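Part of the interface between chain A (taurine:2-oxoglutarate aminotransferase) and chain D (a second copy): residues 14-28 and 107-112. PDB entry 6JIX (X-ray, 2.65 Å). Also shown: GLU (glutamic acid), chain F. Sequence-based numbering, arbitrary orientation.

Chain A 14-28: LHSEYVMQSWHKQGG
Chain D, residues 107-112: YQRVFF

What anchors the two stretches? Arg D109, whose side chain (chi1 m, chi2 and chi3 t, chi4 -110°) carries its guanidinium to the end of helix 14-18. There Ser A16 O and Glu A17 O lack helical partners: Met A20 N bonds to Val D110 O instead, and Gln A21 N to Gln A26 OE1. Arg D109 NH2 and NH1 donate to Ser A16 O at 2.6 and 3.0 Å, and Arg D109 NH1 also donates to Val A19 O at 2.7 Å; this long, multi-donor side chain serves two carbonyls at once. These acceptors lie near the guanidinium plane; Gln A26 CB covers one face, 3.6 Å from Arg D109 NE, and Glu A17 O the opposite one, 3.6 Å from Arg D109 CZ. Gln D108 (t, p) adds NE2 to Glu A17 O, 2.9 Å.

How do the backbones meet? The helix and strand 107-112 run at 105°, but Val A19 leaves helical phi/psi (-95/140), and a single beta bridge pairs it with Val D110, CA-CA 5.3 Å. Val D110 N donates to Tyr A18 O at 3.0 Å and Met A20 N to Val D110 O at 2.8 Å. The CA of Tyr A18 is nearest that of Arg D109 (4.4 Å), and the CA of Met A20 nearest that of Phe D111 (4.6 Å). Both valines, chi1 t, point CB away, while their backbones make the bridge.

What packs around this? The CA-to-CB bond of Met A20 (t, t, chi3 -110°) points toward the strand, its CB 3.6 Å from Phe D111 CB; Phe D111 has chi1 t. Both are buried and apolar, so this contact needs no polar partner. Gln D108 NE2 lies over one face of the Tyr A18 ring (chi1 m), 4.0 Å from Tyr A18 CE1. The stretches bury 592 Å² together, and Arg D109 has the largest covered area.

What shapes the loop beyond? Gln A21 to His A24 form a type II turn, Trp A23 at 60/35. Gln A26 OE1 accepts from Gln A21 N at 2.6 Å. The positive phi of Gly A27 (85/10) favours glycine; an ideal CB there would lie only 3.3 Å from Arg D109 NH2. Trp A23 NE1 donates to O of the bound glutamic acid, 3.1 Å.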

# COMPACT_ATOMS: atom_id res chain seq x y z
N LEU A 14 -16.66 14.68 -13.07
CA LEU A 14 -15.41 14.02 -13.42
C LEU A 14 -15.20 12.76 -12.59
O LEU A 14 -14.70 11.75 -13.10
CB LEU A 14 -14.23 14.99 -13.27
CG LEU A 14 -14.28 16.09 -14.32
CD1 LEU A 14 -12.90 16.51 -14.71
CD2 LEU A 14 -15.03 15.58 -15.53
N HIS A 15 -15.54 12.81 -11.31
CA HIS A 15 -15.42 11.61 -10.48
C HIS A 15 -16.34 10.50 -11.00
O HIS A 15 -15.92 9.35 -11.14
CB HIS A 15 -15.74 11.93 -9.01
CG HIS A 15 -15.81 10.72 -8.13
ND1 HIS A 15 -14.82 10.40 -7.22
CD2 HIS A 15 -16.74 9.73 -8.03
CE1 HIS A 15 -15.14 9.28 -6.60
NE2 HIS A 15 -16.30 8.85 -7.07
N SER A 16 -17.60 10.84 -11.28
CA SER A 16 -18.56 9.84 -11.74
C SER A 16 -18.15 9.21 -13.05
O SER A 16 -18.53 8.06 -13.34
CB SER A 16 -19.94 10.48 -11.90
OG SER A 16 -20.69 10.31 -10.72
N GLU A 17 -17.36 9.92 -13.85
CA GLU A 17 -17.00 9.52 -15.20
C GLU A 17 -15.63 8.86 -15.29
O GLU A 17 -15.44 7.97 -16.13
CB GLU A 17 -17.05 10.75 -16.11
CG GLU A 17 -17.25 10.49 -17.60
CD GLU A 17 -17.07 11.77 -18.44
OE1 GLU A 17 -16.68 11.64 -19.63
OE2 GLU A 17 -17.30 12.89 -17.90
N TYR A 18 -14.68 9.27 -14.45
CA TYR A 18 -13.28 8.90 -14.62
C TYR A 18 -12.65 8.22 -13.41
O TYR A 18 -11.55 7.68 -13.55
CB TYR A 18 -12.44 10.14 -14.95
CG TYR A 18 -12.67 10.73 -16.31
CD1 TYR A 18 -11.99 10.24 -17.42
CD2 TYR A 18 -13.56 11.77 -16.50
CE1 TYR A 18 -12.19 10.78 -18.68
CE2 TYR A 18 -13.77 12.32 -17.76
CZ TYR A 18 -13.09 11.82 -18.85
OH TYR A 18 -13.28 12.35 -20.10
N VAL A 19 -13.26 8.27 -12.23
CA VAL A 19 -12.70 7.71 -11.00
C VAL A 19 -13.26 6.32 -10.80
O VAL A 19 -14.46 6.08 -10.99
CB VAL A 19 -13.02 8.60 -9.78
CG1 VAL A 19 -12.49 7.97 -8.50
CG2 VAL A 19 -12.46 10.01 -9.95
N MET A 20 -12.42 5.39 -10.36
CA MET A 20 -12.90 4.06 -10.01
C MET A 20 -13.18 4.00 -8.51
O MET A 20 -12.26 4.07 -7.68
CB MET A 20 -11.92 2.98 -10.47
CG MET A 20 -12.62 1.63 -10.58
SD MET A 20 -11.92 0.48 -11.78
CE MET A 20 -13.23 0.50 -12.98
N GLN A 21 -14.46 3.87 -8.17
CA GLN A 21 -14.94 3.90 -6.79
C GLN A 21 -14.80 2.54 -6.11
O GLN A 21 -15.16 1.51 -6.69
CB GLN A 21 -16.40 4.31 -6.79
CG GLN A 21 -16.96 4.57 -5.45
CD GLN A 21 -16.24 5.67 -4.78
OE1 GLN A 21 -16.57 6.85 -4.96
NE2 GLN A 21 -15.22 5.32 -3.99
N SER A 22 -14.28 2.53 -4.89
CA SER A 22 -14.19 1.29 -4.13
C SER A 22 -15.57 0.78 -3.72
O SER A 22 -16.44 1.56 -3.31
CB SER A 22 -13.33 1.48 -2.89
OG SER A 22 -12.03 1.93 -3.23
N TRP A 23 -15.75 -0.54 -3.84
CA TRP A 23 -16.88 -1.29 -3.26
C TRP A 23 -18.24 -0.81 -3.77
O TRP A 23 -19.23 -0.85 -3.04
CB TRP A 23 -16.87 -1.24 -1.73
CG TRP A 23 -15.54 -1.52 -1.06
CD1 TRP A 23 -14.82 -0.63 -0.32
CD2 TRP A 23 -14.81 -2.76 -1.01
NE1 TRP A 23 -13.68 -1.23 0.17
CE2 TRP A 23 -13.64 -2.53 -0.24
CE3 TRP A 23 -15.02 -4.03 -1.55
CZ2 TRP A 23 -12.70 -3.53 0.01
CZ3 TRP A 23 -14.07 -5.03 -1.31
CH2 TRP A 23 -12.93 -4.76 -0.53
N HIS A 24 -18.31 -0.40 -5.04
CA HIS A 24 -19.54 0.16 -5.61
C HIS A 24 -19.57 -0.15 -7.10
O HIS A 24 -18.55 -0.50 -7.69
CB HIS A 24 -19.64 1.68 -5.37
CG HIS A 24 -20.39 2.06 -4.12
ND1 HIS A 24 -19.96 1.70 -2.86
CD2 HIS A 24 -21.53 2.76 -3.94
CE1 HIS A 24 -20.81 2.16 -1.96
NE2 HIS A 24 -21.77 2.81 -2.59
N LYS A 25 -20.76 -0.04 -7.69
CA LYS A 25 -20.80 0.01 -9.15
C LYS A 25 -20.35 1.39 -9.59
O LYS A 25 -20.54 2.38 -8.90
CB LYS A 25 -22.21 -0.28 -9.68
CG LYS A 25 -22.93 -1.39 -8.96
CD LYS A 25 -23.94 -2.04 -9.89
CE LYS A 25 -24.91 -2.93 -9.12
NZ LYS A 25 -25.33 -4.11 -9.94
N GLN A 26 -19.76 1.46 -10.78
CA GLN A 26 -19.16 2.70 -11.21
C GLN A 26 -20.24 3.67 -11.67
O GLN A 26 -21.35 3.26 -12.05
CB GLN A 26 -18.16 2.45 -12.34
CG GLN A 26 -16.81 1.89 -11.89
CD GLN A 26 -16.50 2.16 -10.42
OE1 GLN A 26 -16.07 3.26 -10.06
NE2 GLN A 26 -16.72 1.17 -9.56
N GLY A 27 -19.94 4.96 -11.58
CA GLY A 27 -20.73 5.97 -12.25
C GLY A 27 -21.96 6.48 -11.52
O GLY A 27 -22.74 7.22 -12.13
N GLY A 28 -22.15 6.13 -10.25
CA GLY A 28 -23.29 6.63 -9.53
C GLY A 28 -23.22 8.14 -9.33
O GLY A 28 -22.28 8.82 -9.79
N TYR D 107 -9.19 4.12 -22.80
CA TYR D 107 -9.31 4.00 -21.35
C TYR D 107 -10.40 4.93 -20.81
O TYR D 107 -10.78 5.91 -21.45
CB TYR D 107 -7.97 4.29 -20.67
CG TYR D 107 -6.88 3.37 -21.18
CD1 TYR D 107 -6.74 2.08 -20.68
CD2 TYR D 107 -6.03 3.77 -22.18
CE1 TYR D 107 -5.76 1.23 -21.16
CE2 TYR D 107 -5.05 2.93 -22.66
CZ TYR D 107 -4.92 1.67 -22.15
OH TYR D 107 -3.95 0.83 -22.64
N GLN D 108 -10.87 4.61 -19.61
CA GLN D 108 -12.02 5.32 -19.04
C GLN D 108 -11.79 5.71 -17.58
O GLN D 108 -12.05 6.86 -17.21
CB GLN D 108 -13.29 4.48 -19.17
CG GLN D 108 -14.57 5.23 -18.79
CD GLN D 108 -14.74 6.50 -19.58
OE1 GLN D 108 -14.95 6.46 -20.79
NE2 GLN D 108 -14.63 7.65 -18.91
N ARG D 109 -11.36 4.78 -16.72
CA ARG D 109 -11.29 5.06 -15.29
C ARG D 109 -9.92 4.74 -14.72
O ARG D 109 -9.13 3.98 -15.30
CB ARG D 109 -12.35 4.29 -14.50
CG ARG D 109 -13.73 4.47 -15.05
CD ARG D 109 -14.77 4.07 -14.05
NE ARG D 109 -16.08 4.45 -14.53
CZ ARG D 109 -16.80 5.42 -13.99
NH1 ARG D 109 -16.32 6.08 -12.95
NH2 ARG D 109 -17.99 5.73 -14.48
N VAL D 110 -9.65 5.30 -13.55
CA VAL D 110 -8.43 5.04 -12.80
C VAL D 110 -8.83 4.64 -11.39
O VAL D 110 -9.66 5.30 -10.76
CB VAL D 110 -7.49 6.25 -12.75
CG1 VAL D 110 -6.17 5.83 -12.12
CG2 VAL D 110 -7.29 6.85 -14.14
N PHE D 111 -8.24 3.54 -10.90
CA PHE D 111 -8.44 3.07 -9.54
C PHE D 111 -7.17 3.39 -8.75
O PHE D 111 -6.12 2.76 -8.94
CB PHE D 111 -8.77 1.59 -9.52
CG PHE D 111 -8.93 1.03 -8.13
CD1 PHE D 111 -10.10 1.23 -7.43
CD2 PHE D 111 -7.89 0.34 -7.53
CE1 PHE D 111 -10.26 0.74 -6.16
CE2 PHE D 111 -8.03 -0.15 -6.25
CZ PHE D 111 -9.22 0.05 -5.57
N PHE D 112 -7.25 4.38 -7.86
CA PHE D 112 -6.07 4.87 -7.16
C PHE D 112 -5.71 3.97 -5.98
O PHE D 112 -6.58 3.47 -5.24
CB PHE D 112 -6.29 6.31 -6.69
CG PHE D 112 -6.23 7.33 -7.79
CD1 PHE D 112 -5.07 7.50 -8.53
CD2 PHE D 112 -7.33 8.11 -8.10
CE1 PHE D 112 -5.02 8.44 -9.55
CE2 PHE D 112 -7.29 9.04 -9.11
CZ PHE D 112 -6.13 9.21 -9.84
N GLU F . -14.96 1.84 2.18
CA GLU F . -14.40 2.27 0.90
C GLU F . -12.87 2.11 0.82
O GLU F . -12.30 1.18 1.47
CB GLU F . -14.90 3.71 0.75
CG GLU F . -15.16 4.07 -0.71
CD GLU F . -16.61 3.99 -1.15
OE1 GLU F . -17.54 3.60 -0.38
OE2 GLU F . -16.87 4.33 -2.33
OXT GLU F . -12.21 2.85 0.05